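Local coordinates for protein GlcNAc Inducible Gene 2, GIG2 (Candida albicans, PDB 6AKZ) that binds an iron(III) ion and is probably an oxygenase of the DUF1479 family with a cupin-type fold, at residues 259-273 and 356-370. Sequence-based numbering, arbitrary orientation.
Sequences WLALSNNKSGEGTLR and EVDREHNGNGHSSVL
Val369 rests its CG1 methyl on one face of the Trp259 indole, 3.6 Å from the centre of the six-membered ring and 19° off its normal, a CH-pi contact in which a bump settles on a plate. With CG set between its backbone N and carbonyl carbon (chi1 48°), the indole folds back beneath that methyl. Beside it the backbones pair: Leu260 N reaches Leu370 O at 2.9 Å and the return bond runs from Leu370 N to Leu260 O, while Leu262 lays CD1 against Leu370 CB.

The two connecting loops then nest together. Ser263 OG takes the N-H of Ser368 at 2.9 Å and donates to Asn265 OD1, on a lone pair in the carbonyl plane; so held, Asn265 points ND2 almost straight at His366 O, 177° at the hydrogen, although it meets that oxygen from above the carbonyl plane. The segments pass between two sheets in opposite senses, consistent with the double-stranded beta-helix of the cupin clan: 259-261 and 367-370 belong to the larger sheet, 272-273 and 356-357 to the smaller one beside the iron, where Leu272 packs near the ligand His355.

Between the sheets Gly270 CA, bare of any side chain, makes an off-centre CH-pi contact with the His361 ring, 4.3 Å from its centroid; Glu269 O lies over one face of that ring. Ser367 OG donates a hydrogen bond to Gly270 O from above the carbonyl plane. Next to it, the carboxylate of Glu269 lies over Gly363 CA, another flat spot without a side chain. Asp358 OD2 is gripped twice, by Thr271 N on its anti lone pair and by Thr271 OG1 at 2.7 Å. At the far end, the bent chain of Arg273 lies alongside Glu356, and NE forms a 2.9 Å salt bridge with OE2, which sits at the guanidinium edge and is met on its anti side, somewhat out of the carboxylate plane.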
loop_
_atom_site.group_PDB
_atom_site.type_symbol
_atom_site.label_atom_id
_atom_site.label_comp_id
_atom_site.label_asym_id
_atom_site.label_seq_id
_atom_site.Cartn_x
_atom_site.Cartn_y
_atom_site.Cartn_z
ATOM N N TRP A 259 4.957 -7.435 -3.916
ATOM C CA TRP A 259 5.740 -8.608 -3.565
ATOM C C TRP A 259 6.372 -9.268 -4.740
ATOM O O TRP A 259 5.969 -9.009 -5.932
ATOM C CB TRP A 259 4.848 -9.632 -2.860
ATOM C CG TRP A 259 3.513 -9.990 -3.440
ATOM C CD1 TRP A 259 2.304 -9.694 -2.851
ATOM C CD2 TRP A 259 3.180 -10.811 -4.601
ATOM N NE1 TRP A 259 1.266 -10.259 -3.573
ATOM C CE2 TRP A 259 1.754 -10.961 -4.613
ATOM C CE3 TRP A 259 3.922 -11.427 -5.605
ATOM C CZ2 TRP A 259 1.083 -11.629 -5.608
ATOM C CZ3 TRP A 259 3.261 -12.127 -6.601
ATOM C CH2 TRP A 259 1.872 -12.220 -6.604
ATOM N N LEU A 260 7.411 -10.005 -4.416
ATOM C CA LEU A 260 8.189 -10.815 -5.369
ATOM C C LEU A 260 7.708 -12.240 -5.328
ATOM O O LEU A 260 7.660 -12.848 -4.245
ATOM C CB LEU A 260 9.692 -10.768 -5.052
ATOM C CG LEU A 260 10.654 -11.690 -5.878
ATOM C CD1 LEU A 260 10.716 -11.147 -7.274
ATOM C CD2 LEU A 260 12.001 -11.636 -5.221
ATOM N N ALA A 261 7.378 -12.795 -6.477
ATOM C CA ALA A 261 6.929 -14.194 -6.613
ATOM C C ALA A 261 8.052 -15.221 -6.441
ATOM O O ALA A 261 9.037 -15.192 -7.175
ATOM C CB ALA A 261 6.255 -14.414 -7.985
ATOM N N LEU A 262 7.896 -16.118 -5.473
ATOM C CA LEU A 262 8.876 -17.190 -5.182
ATOM C C LEU A 262 8.338 -18.536 -5.710
ATOM O O LEU A 262 9.000 -19.583 -5.559
ATOM C CB LEU A 262 9.063 -17.290 -3.677
ATOM C CG LEU A 262 9.568 -16.023 -2.970
ATOM C CD1 LEU A 262 9.659 -16.302 -1.465
ATOM C CD2 LEU A 262 10.859 -15.574 -3.601
ATOM N N SER A 263 7.194 -18.498 -6.378
ATOM C CA SER A 263 6.543 -19.718 -6.870
ATOM C C SER A 263 5.751 -19.412 -8.158
ATOM O O SER A 263 5.455 -18.235 -8.449
ATOM C CB SER A 263 5.629 -20.277 -5.797
ATOM O OG SER A 263 4.619 -19.356 -5.428
ATOM N N ASN A 264 5.438 -20.460 -8.916
ATOM C CA ASN A 264 4.525 -20.355 -10.044
ATOM C C ASN A 264 3.139 -20.738 -9.571
ATOM O O ASN A 264 2.982 -21.891 -9.084
ATOM C CB ASN A 264 4.895 -21.339 -11.150
ATOM C CG ASN A 264 6.269 -21.123 -11.692
ATOM O OD1 ASN A 264 6.721 -19.988 -12.005
ATOM N ND2 ASN A 264 7.012 -22.233 -11.759
ATOM N N ASN A 265 2.120 -19.858 -9.723
ATOM C CA ASN A 265 0.715 -20.183 -9.331
ATOM C C ASN A 265 -0.246 -19.550 -10.309
ATOM O O ASN A 265 -0.070 -18.387 -10.654
ATOM C CB ASN A 265 0.379 -19.662 -7.952
ATOM C CG ASN A 265 1.419 -20.064 -6.924
ATOM O OD1 ASN A 265 2.425 -19.320 -6.739
ATOM N ND2 ASN A 265 1.307 -21.280 -6.359
ATOM N N LYS A 266 -1.199 -20.302 -10.800
ATOM C CA LYS A 266 -2.098 -19.790 -11.878
ATOM C C LYS A 266 -3.177 -18.941 -11.182
ATOM O O LYS A 266 -3.219 -18.980 -10.004
ATOM C CB LYS A 266 -2.782 -20.916 -12.583
ATOM C CG LYS A 266 -1.824 -21.652 -13.491
ATOM C CD LYS A 266 -2.536 -22.835 -14.134
ATOM C CE LYS A 266 -1.582 -23.800 -14.782
ATOM N NZ LYS A 266 -1.085 -24.748 -13.730
ATOM N N SER A 267 -3.905 -18.103 -11.918
ATOM C CA SER A 267 -4.966 -17.233 -11.326
ATOM C C SER A 267 -5.842 -18.048 -10.427
ATOM O O SER A 267 -6.217 -19.191 -10.793
ATOM C CB SER A 267 -5.837 -16.557 -12.417
ATOM O OG SER A 267 -5.063 -15.855 -13.295
ATOM N N GLY A 268 -6.173 -17.549 -9.257
ATOM C CA GLY A 268 -7.046 -18.281 -8.334
ATOM C C GLY A 268 -6.355 -19.281 -7.399
ATOM O O GLY A 268 -6.959 -19.803 -6.490
ATOM N N GLU A 269 -5.092 -19.612 -7.644
ATOM C CA GLU A 269 -4.414 -20.629 -6.824
ATOM C C GLU A 269 -3.709 -19.975 -5.645
ATOM O O GLU A 269 -2.489 -19.857 -5.655
ATOM C CB GLU A 269 -3.394 -21.408 -7.698
ATOM C CG GLU A 269 -4.056 -22.190 -8.809
ATOM C CD GLU A 269 -3.100 -23.023 -9.725
ATOM O OE1 GLU A 269 -1.822 -22.849 -9.712
ATOM O OE2 GLU A 269 -3.693 -23.925 -10.448
ATOM N N GLY A 270 -4.465 -19.549 -4.657
ATOM C CA GLY A 270 -3.864 -19.002 -3.480
ATOM C C GLY A 270 -3.023 -17.762 -3.708
ATOM O O GLY A 270 -2.039 -17.545 -3.041
ATOM N N THR A 271 -3.477 -16.911 -4.628
ATOM C CA THR A 271 -2.784 -15.661 -4.948
ATOM C C THR A 271 -3.447 -14.382 -4.397
ATOM O O THR A 271 -3.817 -14.310 -3.226
ATOM C CB THR A 271 -2.594 -15.502 -6.470
ATOM O OG1 THR A 271 -3.829 -15.785 -7.140
ATOM C CG2 THR A 271 -1.519 -16.451 -6.974
ATOM N N LEU A 272 -3.577 -13.381 -5.269
ATOM C CA LEU A 272 -4.134 -12.089 -4.959
ATOM C C LEU A 272 -5.290 -11.807 -5.932
ATOM O O LEU A 272 -5.248 -12.223 -7.090
ATOM C CB LEU A 272 -3.028 -11.043 -5.138
ATOM C CG LEU A 272 -3.366 -9.548 -4.840
ATOM C CD1 LEU A 272 -3.663 -9.326 -3.393
ATOM C CD2 LEU A 272 -2.213 -8.704 -5.350
ATOM N N ARG A 273 -6.283 -11.122 -5.423
ATOM C CA ARG A 273 -7.404 -10.610 -6.183
ATOM C C ARG A 273 -7.423 -9.071 -5.967
ATOM O O ARG A 273 -7.164 -8.600 -4.907
ATOM C CB ARG A 273 -8.712 -11.245 -5.772
ATOM C CG ARG A 273 -8.657 -12.735 -5.987
ATOM C CD ARG A 273 -9.784 -13.492 -5.394
ATOM N NE ARG A 273 -11.104 -12.938 -5.546
ATOM C CZ ARG A 273 -11.867 -13.085 -6.599
ATOM N NH1 ARG A 273 -11.439 -13.701 -7.697
ATOM N NH2 ARG A 273 -13.058 -12.583 -6.573
ATOM N N GLU A 356 -7.893 -8.533 -2.059
ATOM C CA GLU A 356 -8.023 -9.652 -1.046
ATOM C C GLU A 356 -7.211 -10.822 -1.569
ATOM O O GLU A 356 -6.789 -10.832 -2.717
ATOM C CB GLU A 356 -9.492 -10.095 -0.938
ATOM C CG GLU A 356 -10.124 -10.436 -2.258
ATOM C CD GLU A 356 -11.594 -10.921 -2.217
ATOM O OE1 GLU A 356 -12.246 -10.829 -1.161
ATOM O OE2 GLU A 356 -12.076 -11.411 -3.288
ATOM N N VAL A 357 -6.955 -11.795 -0.710
ATOM C CA VAL A 357 -6.291 -13.062 -1.146
ATOM C C VAL A 357 -7.342 -14.077 -1.504
ATOM O O VAL A 357 -8.498 -13.989 -1.100
ATOM C CB VAL A 357 -5.323 -13.689 -0.148
ATOM C CG1 VAL A 357 -3.963 -13.006 -0.258
ATOM C CG2 VAL A 357 -5.916 -13.689 1.233
ATOM N N ASP A 358 -6.977 -15.023 -2.341
ATOM C CA ASP A 358 -7.898 -16.079 -2.730
ATOM C C ASP A 358 -8.333 -16.877 -1.486
ATOM O O ASP A 358 -7.492 -17.179 -0.606
ATOM C CB ASP A 358 -7.226 -17.056 -3.714
ATOM C CG ASP A 358 -7.119 -16.530 -5.112
ATOM O OD1 ASP A 358 -8.162 -16.151 -5.672
ATOM O OD2 ASP A 358 -5.999 -16.623 -5.723
ATOM N N ARG A 359 -9.643 -17.151 -1.421
ATOM C CA ARG A 359 -10.262 -17.958 -0.338
ATOM C C ARG A 359 -9.630 -19.382 -0.304
ATOM O O ARG A 359 -9.223 -19.916 0.737
ATOM C CB ARG A 359 -11.807 -18.033 -0.580
ATOM N N GLU A 360 -9.471 -19.959 -1.452
ATOM C CA GLU A 360 -8.946 -21.298 -1.517
ATOM C C GLU A 360 -7.674 -21.403 -2.316
ATOM O O GLU A 360 -7.411 -20.566 -3.107
ATOM C CB GLU A 360 -9.978 -22.151 -2.247
ATOM C CG GLU A 360 -11.346 -22.278 -1.618
ATOM C CD GLU A 360 -11.271 -22.853 -0.244
ATOM O OE1 GLU A 360 -10.477 -23.762 -0.013
ATOM O OE2 GLU A 360 -12.017 -22.414 0.625
ATOM N N HIS A 361 -6.915 -22.484 -2.106
ATOM C CA HIS A 361 -5.703 -22.752 -2.860
ATOM C C HIS A 361 -5.697 -24.213 -3.251
ATOM O O HIS A 361 -5.283 -25.042 -2.495
ATOM C CB HIS A 361 -4.437 -22.460 -2.103
ATOM C CG HIS A 361 -3.205 -22.748 -2.900
ATOM N ND1 HIS A 361 -1.934 -22.665 -2.386
ATOM C CD2 HIS A 361 -3.067 -23.143 -4.172
ATOM C CE1 HIS A 361 -1.066 -22.989 -3.321
ATOM N NE2 HIS A 361 -1.731 -23.257 -4.421
ATOM N N ASN A 362 -6.240 -24.436 -4.420
ATOM C CA ASN A 362 -6.325 -25.752 -4.997
ATOM C C ASN A 362 -5.426 -25.876 -6.197
ATOM O O ASN A 362 -5.655 -26.625 -7.131
ATOM C CB ASN A 362 -7.749 -26.107 -5.290
ATOM C CG ASN A 362 -8.518 -26.325 -4.027
ATOM O OD1 ASN A 362 -7.999 -26.901 -3.054
ATOM N ND2 ASN A 362 -9.732 -25.778 -3.972
ATOM N N GLY A 363 -4.343 -25.141 -6.144
ATOM C CA GLY A 363 -3.233 -25.365 -7.036
ATOM C C GLY A 363 -2.316 -26.509 -6.697
ATOM O O GLY A 363 -2.537 -27.237 -5.737
ATOM N N ASN A 364 -1.258 -26.655 -7.510
ATOM C CA ASN A 364 -0.362 -27.831 -7.460
ATOM C C ASN A 364 0.877 -27.696 -6.558
ATOM O O ASN A 364 1.639 -28.629 -6.470
ATOM C CB ASN A 364 0.102 -28.299 -8.850
ATOM C CG ASN A 364 0.582 -27.171 -9.745
ATOM O OD1 ASN A 364 0.608 -25.990 -9.353
ATOM N ND2 ASN A 364 0.966 -27.533 -10.972
ATOM N N GLY A 365 1.085 -26.549 -5.914
ATOM C CA GLY A 365 2.242 -26.381 -5.046
ATOM C C GLY A 365 2.068 -25.133 -4.245
ATOM O O GLY A 365 1.074 -24.421 -4.342
ATOM N N HIS A 366 3.071 -24.842 -3.435
ATOM C CA HIS A 366 3.061 -23.680 -2.566
ATOM C C HIS A 366 2.937 -22.382 -3.410
ATOM O O HIS A 366 3.385 -22.312 -4.555
ATOM C CB HIS A 366 4.343 -23.659 -1.641
ATOM C CG HIS A 366 5.606 -23.507 -2.412
ATOM N ND1 HIS A 366 6.174 -22.264 -2.664
ATOM C CD2 HIS A 366 6.418 -24.414 -3.026
ATOM C CE1 HIS A 366 7.276 -22.424 -3.369
ATOM N NE2 HIS A 366 7.405 -23.703 -3.656
ATOM N N SER A 367 2.188 -21.444 -2.831
ATOM C CA SER A 367 2.037 -20.096 -3.324
ATOM C C SER A 367 2.804 -19.207 -2.271
ATOM O O SER A 367 2.352 -18.973 -1.152
ATOM C CB SER A 367 0.598 -19.716 -3.392
ATOM O OG SER A 367 0.509 -18.374 -3.663
ATOM N N SER A 368 3.975 -18.747 -2.685
ATOM C CA SER A 368 4.917 -18.071 -1.793
ATOM C C SER A 368 5.401 -16.768 -2.416
ATOM O O SER A 368 5.677 -16.691 -3.623
ATOM C CB SER A 368 6.077 -18.939 -1.562
ATOM O OG SER A 368 5.657 -20.221 -1.055
ATOM N N VAL A 369 5.430 -15.762 -1.543
ATOM C CA VAL A 369 5.859 -14.449 -1.920
ATOM C C VAL A 369 6.689 -13.805 -0.835
ATOM O O VAL A 369 6.614 -14.136 0.357
ATOM C CB VAL A 369 4.709 -13.521 -2.348
ATOM C CG1 VAL A 369 3.873 -14.138 -3.440
ATOM C CG2 VAL A 369 3.848 -13.071 -1.172
ATOM N N LEU A 370 7.452 -12.818 -1.267
ATOM C CA LEU A 370 8.251 -11.993 -0.330
ATOM C C LEU A 370 7.738 -10.573 -0.465
ATOM O O LEU A 370 7.809 -10.008 -1.555
ATOM C CB LEU A 370 9.688 -12.091 -0.774
ATOM C CG LEU A 370 10.878 -11.415 -0.027
ATOM C CD1 LEU A 370 12.104 -12.132 -0.586
ATOM C CD2 LEU A 370 10.950 -9.942 -0.409
HETATM O O HOH W 1 4.210 -16.465 -6.112
HETATM O O HOH W 2 2.406 -24.249 -8.068
HETATM O O HOH W 3 -0.373 -23.461 -7.456
HETATM O O HOH W 4 0.286 -23.912 -11.091
HETATM O O HOH W 5 -7.598 -22.460 -6.045
#